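Local atomic coordinates of probable dipeptidase (Pseudomonas aeruginosa, PDB entry 3B40), a protein that probably hydrolyses dipeptides as a metal-dependent peptidase of the membrane dipeptidase family M19. Residues A[16-21]-A[387-392]. The protein carries 11 engineered substitutions. Sequence-based numbering, arbitrary orientation.
Sequences EELHER and YSDADI. With CD (cadmium ion), chain B; CA (calcium ion), chain E.
Leu18, near the C-terminal end of helix 9-19, meets the first turn of helix 389-409 through its two methyl groups, and no hydrogen bond crosses between the segments. The contact joins the first and last helices of the modelled chain at the periphery of the TIM-barrel fold, about 24 Å from the chain centre to the contact centre. Leu18 CG lies anti to the backbone N (chi1 -174°), which carries the methyls over to Asp389 and Ile392. Leu18 CD1 lies 3.5 Å from Asp389 CG, the carboxylate carbon, while Leu18 CD2 packs 3.8 Å from Ile392 CG2. Ile22, in the loop that follows, also touches Ile392, and the rings of His19 and Trp396 meet edge-to-face between the helices.

Both carboxylate oxygens of Asp389 face a calcium ion, although the 1.9 Å approach of OD2 is doubtfully short for calcium. A water and His14 share the ion, which bridges the two helices as modelled.

Glu17 and Glu20 together hold one cadmium ion, each with both carboxylate oxygens, on a side of the helix turned from Asp389. Arg21 NH2 makes salt bridges to both, at 3.0 Å from Glu17 OE1 on its anti side and, weakly, 3.1 Å from Glu20 OE1. Ser388 OG caps helix 389-409 by accepting from Asp391 N.

The direct contact is therefore apolar apart from the aspartate, whose negative charge the calcium ion would largely offset.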
loop_
_atom_site.group_PDB
_atom_site.type_symbol
_atom_site.label_atom_id
_atom_site.label_comp_id
_atom_site.label_asym_id
_atom_site.label_seq_id
_atom_site.Cartn_x
_atom_site.Cartn_y
_atom_site.Cartn_z
ATOM N N GLU A 16 -9.791 23.206 4.859
ATOM C CA GLU A 16 -8.514 23.964 4.813
ATOM C C GLU A 16 -8.080 24.439 6.195
ATOM O O GLU A 16 -6.930 24.250 6.588
ATOM C CB GLU A 16 -8.588 25.113 3.791
ATOM C CG GLU A 16 -8.773 24.592 2.362
ATOM C CD GLU A 16 -9.265 25.651 1.401
ATOM O OE1 GLU A 16 -9.544 26.805 1.836
ATOM O OE2 GLU A 16 -9.363 25.319 0.204
ATOM N N GLU A 17 -9.014 24.982 6.968
ATOM C CA GLU A 17 -8.695 25.412 8.335
ATOM C C GLU A 17 -8.141 24.279 9.177
ATOM O O GLU A 17 -7.177 24.466 9.950
ATOM C CB GLU A 17 -9.922 26.055 9.012
ATOM C CG GLU A 17 -10.242 27.443 8.496
ATOM C CD GLU A 17 -9.098 28.459 8.763
ATOM O OE1 GLU A 17 -8.432 28.387 9.827
ATOM O OE2 GLU A 17 -8.844 29.325 7.900
ATOM N N LEU A 18 -8.720 23.087 9.021
ATOM C CA LEU A 18 -8.294 21.923 9.814
ATOM C C LEU A 18 -6.866 21.478 9.417
ATOM O O LEU A 18 -6.012 21.187 10.283
ATOM C CB LEU A 18 -9.353 20.791 9.715
ATOM C CG LEU A 18 -9.227 19.507 10.563
ATOM C CD1 LEU A 18 -9.370 19.761 12.099
ATOM C CD2 LEU A 18 -10.205 18.437 10.067
ATOM N N HIS A 19 -6.590 21.486 8.118
ATOM C CA HIS A 19 -5.264 21.102 7.634
ATOM C C HIS A 19 -4.171 22.137 7.807
ATOM O O HIS A 19 -3.003 21.823 7.542
ATOM C CB HIS A 19 -5.315 20.617 6.195
ATOM C CG HIS A 19 -5.919 19.259 6.055
ATOM N ND1 HIS A 19 -5.204 18.102 6.286
ATOM C CD2 HIS A 19 -7.170 18.871 5.722
ATOM C CE1 HIS A 19 -5.990 17.057 6.085
ATOM N NE2 HIS A 19 -7.188 17.495 5.744
ATOM N N GLU A 20 -4.535 23.350 8.248
ATOM C CA GLU A 20 -3.569 24.320 8.787
ATOM C C GLU A 20 -3.007 23.835 10.118
ATOM O O GLU A 20 -1.949 24.309 10.577
ATOM C CB GLU A 20 -4.273 25.664 9.078
ATOM C CG GLU A 20 -4.524 26.526 7.846
ATOM C CD GLU A 20 -5.296 27.794 8.196
ATOM O OE1 GLU A 20 -5.413 28.155 9.387
ATOM O OE2 GLU A 20 -5.785 28.434 7.289
ATOM N N ARG A 21 -3.743 22.917 10.750
ATOM C CA ARG A 21 -3.473 22.546 12.129
ATOM C C ARG A 21 -3.110 21.066 12.324
ATOM O O ARG A 21 -2.349 20.761 13.216
ATOM C CB ARG A 21 -4.671 22.886 13.018
ATOM C CG ARG A 21 -4.804 24.394 13.280
ATOM C CD ARG A 21 -6.184 24.824 13.781
ATOM N NE ARG A 21 -6.151 26.288 13.891
ATOM C CZ ARG A 21 -6.386 27.126 12.885
ATOM N NH1 ARG A 21 -6.254 28.436 13.075
ATOM N NH2 ARG A 21 -6.759 26.655 11.698
ATOM N N TYR A 387 -18.038 13.186 10.349
ATOM C CA TYR A 387 -16.860 12.958 11.199
ATOM C C TYR A 387 -16.403 14.257 11.898
ATOM O O TYR A 387 -16.375 15.333 11.280
ATOM C CB TYR A 387 -15.711 12.374 10.385
ATOM C CG TYR A 387 -15.928 10.933 9.975
ATOM C CD1 TYR A 387 -16.628 10.617 8.807
ATOM C CD2 TYR A 387 -15.446 9.886 10.763
ATOM C CE1 TYR A 387 -16.819 9.301 8.418
ATOM C CE2 TYR A 387 -15.655 8.544 10.394
ATOM C CZ TYR A 387 -16.340 8.270 9.219
ATOM O OH TYR A 387 -16.564 6.960 8.849
ATOM N N SER A 388 -16.014 14.135 13.164
ATOM C CA SER A 388 -15.552 15.274 13.921
ATOM C C SER A 388 -14.117 15.559 13.558
ATOM O O SER A 388 -13.454 14.725 12.968
ATOM C CB SER A 388 -15.657 15.000 15.408
ATOM O OG SER A 388 -14.741 13.984 15.770
ATOM N N ASP A 389 -13.644 16.743 13.918
ATOM C CA ASP A 389 -12.244 17.102 13.750
ATOM C C ASP A 389 -11.295 16.123 14.426
ATOM O O ASP A 389 -10.324 15.686 13.803
ATOM C CB ASP A 389 -11.999 18.523 14.241
ATOM C CG ASP A 389 -12.628 19.561 13.357
ATOM O OD1 ASP A 389 -13.228 19.233 12.286
ATOM O OD2 ASP A 389 -12.505 20.752 13.743
ATOM N N ALA A 390 -11.609 15.734 15.662
ATOM C CA ALA A 390 -10.837 14.712 16.387
ATOM C C ALA A 390 -10.750 13.386 15.620
ATOM O O ALA A 390 -9.662 12.800 15.518
ATOM C CB ALA A 390 -11.423 14.464 17.775
ATOM N N ASP A 391 -11.886 12.914 15.108
ATOM C CA ASP A 391 -11.944 11.645 14.358
ATOM C C ASP A 391 -11.167 11.718 13.060
ATOM O O ASP A 391 -10.436 10.785 12.720
ATOM C CB ASP A 391 -13.386 11.228 14.098
ATOM C CG ASP A 391 -14.066 10.670 15.363
ATOM O OD1 ASP A 391 -13.422 10.622 16.427
ATOM O OD2 ASP A 391 -15.235 10.259 15.286
ATOM N N ILE A 392 -11.300 12.837 12.354
ATOM C CA ILE A 392 -10.498 13.083 11.155
ATOM C C ILE A 392 -8.974 13.097 11.437
ATOM O O ILE A 392 -8.195 12.541 10.647
ATOM C CB ILE A 392 -10.942 14.373 10.434
ATOM C CG1 ILE A 392 -12.401 14.241 9.991
ATOM C CG2 ILE A 392 -9.986 14.689 9.238
ATOM C CD1 ILE A 392 -13.084 15.600 9.643
HETATM CD CD CD B . -6.854 30.006 8.930
HETATM CA CA CA E . -13.366 22.045 12.710
HETATM O O HOH W 1 -11.320 23.138 12.010
#